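Local coordinates for protein putative methylase (Clostridium difficile, PDB 3LDU) that probably methylates guanine bases of ribosomal RNA and, in this crystal, holds GTP in the pocket of its methyltransferase domain, at residues 33-37 and 38-42; 19-22 and 23-27; 101-104 and 105-108; 177-181 and 182-186. All coordinates share one frame; numbering follows the deposited sequence. Where two conformers were deposited one is given.

Contact 1 (33-37 and 38-42)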
loop_
_atom_site.group_PDB
_atom_site.type_symbol
_atom_site.label_atom_id
_atom_site.label_comp_id
_atom_site.label_asym_id
_atom_site.label_seq_id
_atom_site.Cartn_x
_atom_site.Cartn_y
_atom_site.Cartn_z
ATOM N N ILE A 33 9.934 -9.319 -12.513
ATOM C CA ILE A 33 10.401 -10.689 -12.666
ATOM C C ILE A 33 9.276 -11.705 -12.508
ATOM O O ILE A 33 9.212 -12.694 -13.235
ATOM C CB ILE A 33 11.506 -11.004 -11.610
ATOM C CG1 ILE A 33 12.778 -10.237 -11.944
ATOM C CG2 ILE A 33 11.764 -12.497 -11.528
ATOM C CD1 ILE A 33 13.087 -10.231 -13.430
ATOM N N LYS A 34 8.400 -11.463 -11.544
ATOM C CA LYS A 34 7.336 -12.405 -11.238
ATOM C C LYS A 34 6.165 -11.648 -10.651
ATOM O O LYS A 34 6.349 -10.802 -9.780
ATOM C CB LYS A 34 7.833 -13.437 -10.227
ATOM C CG LYS A 34 6.942 -14.655 -10.059
ATOM C CD LYS A 34 7.444 -15.527 -8.910
ATOM C CE LYS A 34 8.971 -15.587 -8.872
ATOM N NZ LYS A 34 9.506 -16.128 -7.580
ATOM N N THR A 35 4.966 -11.943 -11.145
ATOM C CA THR A 35 3.727 -11.399 -10.583
ATOM C C THR A 35 2.901 -12.544 -10.008
ATOM O O THR A 35 2.540 -13.479 -10.721
ATOM C CB THR A 35 2.889 -10.644 -11.634
ATOM O OG1 THR A 35 3.656 -9.565 -12.181
ATOM C CG2 THR A 35 1.621 -10.078 -11.000
ATOM N N GLU A 36 2.631 -12.485 -8.712
ATOM C CA GLU A 36 1.887 -13.541 -8.046
ATOM C C GLU A 36 0.803 -12.893 -7.223
ATOM O O GLU A 36 0.843 -11.687 -6.992
ATOM C CB GLU A 36 2.792 -14.335 -7.110
ATOM C CG GLU A 36 3.930 -15.044 -7.787
ATOM C CD GLU A 36 4.902 -15.611 -6.780
ATOM O OE1 GLU A 36 5.628 -14.811 -6.149
ATOM O OE2 GLU A 36 4.928 -16.850 -6.611
ATOM N N ASP A 37 -0.170 -13.685 -6.782
ATOM C CA ASP A 37 -1.203 -13.156 -5.904
ATOM C C ASP A 37 -0.521 -12.540 -4.682
ATOM O O ASP A 37 0.202 -13.227 -3.950
ATOM C CB ASP A 37 -2.158 -14.263 -5.452
ATOM C CG ASP A 37 -3.083 -14.732 -6.558
ATOM O OD1 ASP A 37 -3.422 -13.919 -7.443
ATOM O OD2 ASP A 37 -3.479 -15.915 -6.532
ATOM N N GLY A 38 -0.733 -11.243 -4.484
ATOM C CA GLY A 38 -0.263 -10.567 -3.289
ATOM C C GLY A 38 1.212 -10.177 -3.250
ATOM O O GLY A 38 1.668 -9.647 -2.240
ATOM N N ARG A 39 1.972 -10.421 -4.314
ATOM C CA ARG A 39 3.381 -10.006 -4.320
ATOM C C ARG A 39 4.021 -9.898 -5.702
ATOM O O ARG A 39 3.877 -10.790 -6.541
ATOM C CB ARG A 39 4.235 -10.895 -3.402
ATOM C CG ARG A 39 4.096 -12.392 -3.629
ATOM C CD ARG A 39 5.256 -13.157 -2.987
ATOM N NE ARG A 39 5.451 -12.794 -1.585
ATOM C CZ ARG A 39 6.506 -13.140 -0.851
ATOM N NH1 ARG A 39 7.482 -13.871 -1.378
ATOM N NH2 ARG A 39 6.589 -12.752 0.414
ATOM N N ILE A 40 4.735 -8.800 -5.924
ATOM C CA ILE A 40 5.483 -8.597 -7.155
ATOM C C ILE A 40 6.977 -8.726 -6.851
ATOM O O ILE A 40 7.468 -8.153 -5.874
ATOM C CB ILE A 40 5.238 -7.176 -7.730
ATOM C CG1 ILE A 40 3.739 -6.895 -7.904
ATOM C CG2 ILE A 40 5.950 -7.013 -9.052
ATOM C CD1 ILE A 40 3.083 -7.816 -8.893
ATOM N N THR A 41 7.691 -9.463 -7.690
ATOM C CA THR A 41 9.147 -9.565 -7.587
ATOM C C THR A 41 9.758 -8.816 -8.759
ATOM O O THR A 41 9.326 -8.984 -9.899
ATOM C CB THR A 41 9.600 -11.033 -7.607
ATOM O OG1 THR A 41 8.967 -11.735 -6.528
ATOM C CG2 THR A 41 11.120 -11.131 -7.467
ATOM N N TYR A 42 10.731 -7.959 -8.474
ATOM C CA TYR A 42 11.315 -7.101 -9.501
ATOM C C TYR A 42 12.813 -6.862 -9.303
ATOM O O TYR A 42 13.341 -6.993 -8.195
ATOM C CB TYR A 42 10.550 -5.767 -9.611
ATOM C CG TYR A 42 10.385 -4.982 -8.314
ATOM C CD1 TYR A 42 11.004 -3.758 -8.147
ATOM C CD2 TYR A 42 9.591 -5.459 -7.277
ATOM C CE1 TYR A 42 10.859 -3.027 -6.972
ATOM C CE2 TYR A 42 9.432 -4.732 -6.085
ATOM C CZ TYR A 42 10.071 -3.519 -5.948
ATOM O OH TYR A 42 9.922 -2.790 -4.790
HETATM O O HOH W 1 10.215 -13.996 -5.510
HETATM O O HOH W 2 6.221 -12.433 -6.900
#
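A tight antiparallel hairpin, closed by a type II turn from Glu-36 to Arg-39, joins strands 31-36 and 39-44 in the ferredoxin-like domain. At its closed end Glu-36 and Arg-39 form a hydrogen-bonded pair: Glu-36 N bonds to Arg-39 O at 3.0 Å and Arg-39 N to Glu-36 O. Gly-38 takes the turn position with positive phi (79°), which glycine adopts readily. Further along, Ile-33 N and Lys-34 N both bond to Thr-41 O, at 2.7 and 3.1 Å, from the same face of its plane: a classic beta bulge. Thr-41 N returns a nearly straight bond to Lys-34 O.

On one face Thr-35 and Ile-40 lie side by side. A chi1 of -59° sets Thr-35 OG1 beside the backbone nitrogen and leaves CG2 anti to it, pressed on Ile-40 CD1 at 3.4 Å, tighter than usual. On the other face Glu-36 OE1 rests against Arg-39 CD at 3.6 Å. One water bridges Lys-34 NZ and Thr-41 OG1, which it meets at 2.8 Å. A second meets Thr-41 OG1 and appears to donate to Glu-36 OE1 (2.6 Å) and Arg-39 O, though acceptors around it outnumber its protons. In the conformer described, Arg-39 makes a cation-pi contact with Phe-148.

Glu-36 and Arg-39 therefore meet carboxylate to methylene, any attraction between their charges probably acting at a distance, while water links Lys-34, Glu-36, Thr-41 and the Arg-39 carbonyl.

Contact 2 (19-22 and 23-27)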
loop_
_atom_site.group_PDB
_atom_site.type_symbol
_atom_site.label_atom_id
_atom_site.label_comp_id
_atom_site.label_asym_id
_atom_site.label_seq_id
_atom_site.Cartn_x
_atom_site.Cartn_y
_atom_site.Cartn_z
ATOM N N LYS A 19 -1.877 -5.313 -10.295
ATOM C CA LYS A 19 -1.762 -4.563 -11.543
ATOM C C LYS A 19 -1.335 -3.110 -11.308
ATOM O O LYS A 19 -0.506 -2.577 -12.043
ATOM C CB LYS A 19 -3.093 -4.586 -12.307
ATOM C CG LYS A 19 -3.009 -5.201 -13.683
ATOM C CD LYS A 19 -2.697 -6.681 -13.608
ATOM C CE LYS A 19 -3.442 -7.440 -14.697
ATOM N NZ LYS A 19 -4.917 -7.247 -14.575
HETATM N N MSE A 20 -1.914 -2.466 -10.292
HETATM C CA MSE A 20 -1.555 -1.089 -9.980
HETATM C C MSE A 20 -0.123 -1.017 -9.490
HETATM O O MSE A 20 0.619 -0.132 -9.893
HETATM C CB MSE A 20 -2.465 -0.491 -8.913
HETATM C CG MSE A 20 -3.862 -0.207 -9.402
HETATM SE SE MSE A 20 -4.969 -1.786 -9.438
HETATM C CE MSE A 20 -3.841 -3.270 -9.003
ATOM N N LEU A 21 0.252 -1.941 -8.614
ATOM C CA LEU A 21 1.635 -1.969 -8.091
ATOM C C LEU A 21 2.644 -2.235 -9.212
ATOM O O LEU A 21 3.698 -1.612 -9.280
ATOM C CB LEU A 21 1.779 -3.026 -7.001
ATOM C CG LEU A 21 3.172 -3.195 -6.360
ATOM C CD1 LEU A 21 3.784 -1.844 -5.946
ATOM C CD2 LEU A 21 3.057 -4.106 -5.167
ATOM N N ALA A 22 2.317 -3.163 -10.103
ATOM C CA ALA A 22 3.211 -3.472 -11.209
ATOM C C ALA A 22 3.415 -2.248 -12.095
ATOM O O ALA A 22 4.527 -1.984 -12.571
ATOM C CB ALA A 22 2.672 -4.641 -12.022
ATOM N N ARG A 23 2.344 -1.489 -12.295
ATOM C CA ARG A 23 2.398 -0.293 -13.112
ATOM C C ARG A 23 3.328 0.742 -12.462
ATOM O O ARG A 23 4.123 1.388 -13.146
ATOM C CB ARG A 23 0.978 0.257 -13.265
ATOM C CG ARG A 23 0.828 1.484 -14.104
ATOM C CD ARG A 23 -0.650 1.866 -14.120
ATOM N NE ARG A 23 -1.489 0.795 -14.661
ATOM C CZ ARG A 23 -2.819 0.755 -14.549
ATOM N NH1 ARG A 23 -3.464 1.708 -13.890
ATOM N NH2 ARG A 23 -3.504 -0.253 -15.081
ATOM N N GLU A 24 3.229 0.887 -11.141
ATOM C CA GLU A 24 4.083 1.830 -10.406
ATOM C C GLU A 24 5.560 1.446 -10.540
ATOM O O GLU A 24 6.427 2.299 -10.735
ATOM C CB GLU A 24 3.758 1.801 -8.912
ATOM C CG GLU A 24 2.431 2.409 -8.495
ATOM C CD GLU A 24 2.401 2.622 -6.986
ATOM O OE1 GLU A 24 2.602 3.772 -6.553
ATOM O OE2 GLU A 24 2.241 1.635 -6.236
ATOM N N ILE A 25 5.831 0.159 -10.388
ATOM C CA ILE A 25 7.193 -0.359 -10.479
ATOM C C ILE A 25 7.745 -0.132 -11.878
ATOM O O ILE A 25 8.890 0.288 -12.050
ATOM C CB ILE A 25 7.227 -1.854 -10.135
ATOM C CG1 ILE A 25 6.927 -2.043 -8.644
ATOM C CG2 ILE A 25 8.601 -2.478 -10.498
ATOM C CD1 ILE A 25 6.604 -3.497 -8.260
ATOM N N THR A 26 6.896 -0.353 -12.877
ATOM C CA THR A 26 7.300 -0.147 -14.261
ATOM C C THR A 26 7.627 1.333 -14.478
ATOM O O THR A 26 8.602 1.667 -15.151
ATOM C CB THR A 26 6.200 -0.641 -15.233
ATOM O OG1 THR A 26 6.000 -2.045 -15.031
ATOM C CG2 THR A 26 6.605 -0.405 -16.680
ATOM N N ASN A 27 6.820 2.212 -13.888
ATOM C CA ASN A 27 7.031 3.657 -14.036
ATOM C C ASN A 27 8.325 4.134 -13.360
ATOM O O ASN A 27 8.853 5.182 -13.714
ATOM C CB ASN A 27 5.813 4.456 -13.528
ATOM C CG ASN A 27 4.745 4.657 -14.603
ATOM O OD1 ASN A 27 3.539 4.565 -14.326
ATOM N ND2 ASN A 27 5.176 4.939 -15.828
#
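Leu-21 and Ile-25, one helical turn apart on helix 18-27, lean across each other at a slant, with Leu-21 CG 3.9 Å from Ile-25 CD1. The isoleucine's CG1 reaches back over the preceding turn, passing 3.3 Å from Leu-21 O. Branched aliphatic chains suit this flank because it packs on the sheet, where Ile-40 meets both residues and Tyr-42 meets Ile-25.

Glu-24 runs almost perpendicular to Leu-21. Glu-24 OE2 comes within 3.8 Å of the methyl Leu-21 CD1, while Glu-24 CG lies 3.4 Å from Met-20 O. The buried carboxylate finds its polar partners beyond the helix: the backbone nitrogens of Arg-57 and Cys-58, and the hydroxyl of Tyr-189.

Thr-26 doubles back on the backbone. With OG1 beside its own nitrogen (chi1 -61°), the hydroxyl donates to Ala-22 O at 2.9 Å, and Thr-26 N donates to the same oxygen from the opposite face of the carbonyl plane.

Ala-22 O is thus gripped twice by one residue, the threonine hydroxyl donating inside the helix. The glutamate's charge meets two backbone N-H groups and a tyrosine hydroxyl, which probably stabilises it in its ionised form despite its burial.

Contact 3 (101-104 and 105-108)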
loop_
_atom_site.group_PDB
_atom_site.type_symbol
_atom_site.label_atom_id
_atom_site.label_comp_id
_atom_site.label_asym_id
_atom_site.label_seq_id
_atom_site.Cartn_x
_atom_site.Cartn_y
_atom_site.Cartn_z
ATOM N N ALA A 101 7.367 -15.132 10.030
ATOM C CA ALA A 101 7.368 -16.258 9.096
ATOM C C ALA A 101 5.946 -16.573 8.693
ATOM O O ALA A 101 5.038 -16.563 9.530
ATOM C CB ALA A 101 8.020 -17.485 9.714
ATOM N N SER A 102 5.742 -16.816 7.402
ATOM C CA SER A 102 4.428 -17.203 6.901
ATOM C C SER A 102 4.588 -18.530 6.181
ATOM O O SER A 102 5.555 -18.722 5.458
ATOM C CB SER A 102 3.890 -16.139 5.934
ATOM O OG SER A 102 3.848 -14.859 6.531
ATOM N N SER A 103 3.648 -19.447 6.382
ATOM C CA SER A 103 3.733 -20.748 5.729
ATOM C C SER A 103 2.359 -21.150 5.218
ATOM O O SER A 103 1.406 -21.193 5.986
ATOM C CB SER A 103 4.256 -21.805 6.695
ATOM O OG SER A 103 4.308 -23.062 6.049
ATOM N N ILE A 104 2.291 -21.432 3.919
ATOM C CA ILE A 104 1.034 -21.725 3.221
ATOM C C ILE A 104 1.171 -23.014 2.399
ATOM O O ILE A 104 2.082 -23.139 1.569
ATOM C CB ILE A 104 0.654 -20.551 2.292
ATOM C CG1 ILE A 104 0.372 -19.289 3.122
ATOM C CG2 ILE A 104 -0.562 -20.916 1.432
ATOM C CD1 ILE A 104 0.240 -18.027 2.297
ATOM N N LYS A 105 0.283 -23.982 2.633
ATOM C CA LYS A 105 0.303 -25.244 1.884
ATOM C C LYS A 105 1.678 -25.906 1.868
ATOM O O LYS A 105 2.137 -26.366 0.820
ATOM C CB LYS A 105 -0.143 -25.016 0.438
ATOM C CG LYS A 105 -1.556 -24.469 0.296
ATOM C CD LYS A 105 -1.868 -24.186 -1.163
ATOM C CE LYS A 105 -3.349 -23.854 -1.365
ATOM N NZ LYS A 105 -3.665 -22.421 -1.108
ATOM N N SER A 106 2.322 -25.947 3.027
ATOM C CA SER A 106 3.693 -26.433 3.126
ATOM C C SER A 106 3.848 -27.345 4.330
ATOM O O SER A 106 3.201 -27.144 5.365
ATOM C CB SER A 106 4.656 -25.248 3.274
ATOM O OG SER A 106 4.557 -24.362 2.175
ATOM N N LYS A 107 4.735 -28.326 4.199
ATOM C CA LYS A 107 5.020 -29.268 5.274
ATOM C C LYS A 107 5.535 -28.573 6.540
ATOM O O LYS A 107 5.187 -28.970 7.650
ATOM C CB LYS A 107 6.009 -30.326 4.782
ATOM C CG LYS A 107 5.475 -31.159 3.613
ATOM C CD LYS A 107 6.571 -31.970 2.921
ATOM C CE LYS A 107 6.728 -33.380 3.499
ATOM N NZ LYS A 107 7.297 -33.414 4.872
ATOM N N LEU A 108 6.337 -27.523 6.372
ATOM C CA LEU A 108 6.837 -26.760 7.517
ATOM C C LEU A 108 5.834 -25.677 7.922
ATOM O O LEU A 108 6.068 -24.485 7.702
ATOM C CB LEU A 108 8.195 -26.138 7.197
ATOM C CG LEU A 108 9.263 -27.124 6.699
ATOM C CD1 LEU A 108 10.550 -26.373 6.402
ATOM C CD2 LEU A 108 9.492 -28.245 7.712
HETATM O O HOH W 3 1.967 -24.734 5.671
#
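Lys-105 follows Ile-104 directly where strand 98-104 ends, and its backbone turns sharply there, with positive phi (51°). Lys-105 CG touches the methyl Ile-104 CG2 at 3.9 Å, the two side chains slanting across each other. The long aliphatic part of the lysine thus lies beside the isoleucine, and the amino end runs off from the strand; a flexible charged chain suits so exposed a bend.

Ser-106 turns back toward the strand. A chi1 of -59° swings its OG away from its carbonyl carbon, and the hydroxyl donates to Ile-104 O at 2.8 Å, approaching well above the carbonyl plane. The same hydroxyl is also hydrogen-bonded to the backbone nitrogen of Asp-152, so it joins this turn to the neighbouring loop. A small hydroxyl residue fits well here, since it serves two backbone groups at once. Ser-106 N donates to a water at 2.9 Å, and that water in turn donates to Ser-103 OG.

After Lys-107, whose backbone nitrogen is bonded to the Asp-152 carboxylate, the chain reaches Leu-108. The Leu-108 carbonyl oxygen, O, accepts from Ser-103 OG at 2.8 Å, again from above the plane. With OG anti to the backbone nitrogen (chi1 179°), Ser-103 extends its hydroxyl across the mouth of the loop, donating to Leu-108 O while accepting a proton from the water. Meanwhile the leucine side chain turns inward to Phe-74 and Leu-77 of helix 74-82.

The result is a serine-braced connection in the THUMP domain, carrying an outermost strand of the sheet into the loop before helix 111-129.

Contact 4 (177-181 and 182-186). With GTP (guanosine-5'-triphosphate), chain B.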
loop_
_atom_site.group_PDB
_atom_site.type_symbol
_atom_site.label_atom_id
_atom_site.label_comp_id
_atom_site.label_asym_id
_atom_site.label_seq_id
_atom_site.Cartn_x
_atom_site.Cartn_y
_atom_site.Cartn_z
ATOM N N ALA A 177 -13.007 3.919 11.204
ATOM C CA ALA A 177 -12.392 2.815 10.475
ATOM C C ALA A 177 -11.918 3.266 9.095
ATOM O O ALA A 177 -12.609 3.076 8.095
ATOM C CB ALA A 177 -13.367 1.649 10.356
ATOM N N PRO A 178 -10.720 3.859 9.039
ATOM C CA PRO A 178 -10.246 4.475 7.799
ATOM C C PRO A 178 -9.841 3.399 6.807
ATOM O O PRO A 178 -9.313 2.364 7.220
ATOM C CB PRO A 178 -8.999 5.259 8.251
ATOM C CG PRO A 178 -9.039 5.242 9.770
ATOM C CD PRO A 178 -9.717 3.955 10.108
ATOM N N ILE A 179 -10.096 3.635 5.525
ATOM C CA ILE A 179 -9.581 2.770 4.474
ATOM C C ILE A 179 -8.053 2.795 4.523
ATOM O O ILE A 179 -7.459 3.797 4.894
ATOM C CB ILE A 179 -10.095 3.238 3.092
ATOM C CG1 ILE A 179 -9.680 2.272 1.988
ATOM C CG2 ILE A 179 -9.613 4.653 2.759
ATOM C CD1 ILE A 179 -10.375 2.585 0.668
ATOM N N ARG A 180 -7.418 1.688 4.168
ATOM C CA ARG A 180 -5.954 1.640 4.165
ATOM C C ARG A 180 -5.387 2.591 3.102
ATOM O O ARG A 180 -5.943 2.683 2.003
ATOM C CB ARG A 180 -5.517 0.204 3.868
ATOM C CG ARG A 180 -4.115 -0.114 4.287
ATOM C CD ARG A 180 -3.874 -1.606 4.123
ATOM N NE ARG A 180 -2.619 -2.039 4.728
ATOM C CZ ARG A 180 -2.525 -2.645 5.911
ATOM N NH1 ARG A 180 -3.618 -2.893 6.630
ATOM N NH2 ARG A 180 -1.334 -3.005 6.373
ATOM N N GLU A 181 -4.297 3.295 3.421
ATOM C CA GLU A 181 -3.716 4.283 2.495
ATOM C C GLU A 181 -3.312 3.676 1.137
ATOM O O GLU A 181 -3.470 4.305 0.080
ATOM C CB GLU A 181 -2.506 4.986 3.132
ATOM C CG GLU A 181 -2.834 5.867 4.334
ATOM C CD GLU A 181 -2.811 5.126 5.669
ATOM O OE1 GLU A 181 -3.135 3.915 5.713
ATOM O OE2 GLU A 181 -2.467 5.772 6.684
ATOM N N THR A 182 -2.745 2.471 1.168
ATOM C CA THR A 182 -2.309 1.801 -0.060
ATOM C C THR A 182 -3.511 1.441 -0.941
ATOM O O THR A 182 -3.477 1.605 -2.160
ATOM C CB THR A 182 -1.552 0.517 0.253
ATOM O OG1 THR A 182 -2.274 -0.224 1.243
ATOM C CG2 THR A 182 -0.152 0.862 0.794
ATOM N N LEU A 183 -4.568 0.943 -0.311
ATOM C CA LEU A 183 -5.799 0.637 -1.041
ATOM C C LEU A 183 -6.367 1.908 -1.670
ATOM O O LEU A 183 -6.745 1.916 -2.843
ATOM C CB LEU A 183 -6.816 -0.009 -0.112
ATOM C CG LEU A 183 -8.180 -0.343 -0.713
ATOM C CD1 LEU A 183 -8.019 -1.257 -1.902
ATOM C CD2 LEU A 183 -9.066 -0.993 0.335
ATOM N N ALA A 184 -6.417 2.983 -0.888
ATOM C CA ALA A 184 -6.919 4.260 -1.391
ATOM C C ALA A 184 -6.141 4.744 -2.608
ATOM O O ALA A 184 -6.718 5.171 -3.591
ATOM C CB ALA A 184 -6.899 5.331 -0.277
ATOM N N ALA A 185 -4.811 4.683 -2.557
ATOM C CA ALA A 185 -4.042 5.058 -3.740
ATOM C C ALA A 185 -4.399 4.178 -4.930
ATOM O O ALA A 185 -4.483 4.656 -6.060
ATOM C CB ALA A 185 -2.528 4.970 -3.443
ATOM N N GLY A 186 -4.599 2.889 -4.681
ATOM C CA GLY A 186 -4.953 1.974 -5.756
ATOM C C GLY A 186 -6.300 2.326 -6.376
ATOM O O GLY A 186 -6.485 2.205 -7.581
HETATM P PG GTP B . -11.576 7.077 5.170
HETATM O O1G GTP B . -11.679 8.084 4.044
HETATM O O2G GTP B . -10.346 6.240 4.947
HETATM O O3G GTP B . -11.420 7.765 6.506
HETATM O O3B GTP B . -12.910 6.158 5.151
HETATM P PB GTP B . -14.026 6.329 6.308
HETATM O O1B GTP B . -13.802 5.238 7.327
HETATM O O2B GTP B . -13.912 7.670 6.981
HETATM O O3A GTP B . -15.502 6.138 5.679
HETATM P PA GTP B . -16.513 5.195 6.525
HETATM O O1A GTP B . -16.429 5.593 7.982
HETATM O O2A GTP B . -16.146 3.738 6.366
HETATM O "O5'" GTP B . -18.011 5.490 6.032
HETATM C "C5'" GTP B . -18.165 6.539 5.130
HETATM C "C4'" GTP B . -18.400 7.817 5.926
HETATM O "O4'" GTP B . -19.621 8.323 5.462
HETATM C "C3'" GTP B . -18.555 7.683 7.442
HETATM O "O3'" GTP B . -17.568 8.491 8.047
HETATM C "C2'" GTP B . -19.936 8.239 7.780
HETATM O "O2'" GTP B . -19.909 9.201 8.817
HETATM C "C1'" GTP B . -20.293 8.972 6.511
HETATM N N9 GTP B . -21.715 8.988 6.147
HETATM C C8 GTP B . -22.732 8.113 6.420
HETATM N N7 GTP B . -23.854 8.597 5.821
HETATM C C5 GTP B . -23.551 9.760 5.188
HETATM C C6 GTP B . -24.300 10.657 4.435
HETATM O O6 GTP B . -25.510 10.475 4.229
HETATM N N1 GTP B . -23.662 11.765 3.918
HETATM C C2 GTP B . -22.313 11.984 4.136
HETATM N N2 GTP B . -21.747 13.054 3.605
HETATM N N3 GTP B . -21.556 11.097 4.897
HETATM C C4 GTP B . -22.196 10.008 5.394
#
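The GTP gamma-phosphate oxygen O2G accepts a hydrogen bond from Ile-179 N at 2.7 Å, with a bent N-H...O angle of 136°. Ser-206, Thr-208 and Asp-264 add hydrogen bonds to the nucleotide from other parts of the pocket.

The side chain of Ile-179 reaches both ways. Its CG1 arm, anti to the backbone nitrogen (chi1 -175°), crosses Leu-183 at about a right angle and meets Leu-183 CD2 at 3.7 Å; Ile-179 CG2 lies against the gamma-phosphate and also meets Ala-184 CB at 4.1 Å. The two branches let one residue pack on the helix and the phosphate at once.

Arg-180, at the N-cap position, offers its carbonyl: Ala-184 N donates to Arg-180 O at 2.9 Å, and Ala-185 N repeats the pattern with Glu-181 O at 3.0 Å. Arg-180 CG and CD each pass 3.6 Å from Thr-182 OG1, which lies off the rim of the guanidinium. Glu-60 draws both together, through a salt bridge to Arg-180 NE and a hydrogen bond to Thr-182 OG1. Glu-181 pairs instead with Arg-171 and His-166.

This is the start of helix 181-189 in the Rossmann-like methyltransferase domain, where the preceding loop lines the nucleotide pocket observed here.

In the fold
Contacts 1 and 2 build one unit of the ferredoxin-like domain: helix 18-27 lies on the hairpin of 33-42, and their aliphatic side chains meet between them. Contact 3 sits on the opposite edge strand of the same sheet, some 18 Å from contact 1 between centres, and is a surface turn held by serine hydroxyls and water. Contact 4 is the most buried and the one at the nucleotide; it touches contact 2 where Met-20 CG meets Gly-186 O at 4.0 Å. Backbone pairing thus dominates the hairpin, aliphatic packing and a buried carboxylate the helix, while contact 4 combines a helix start with one backbone bond to the phosphate.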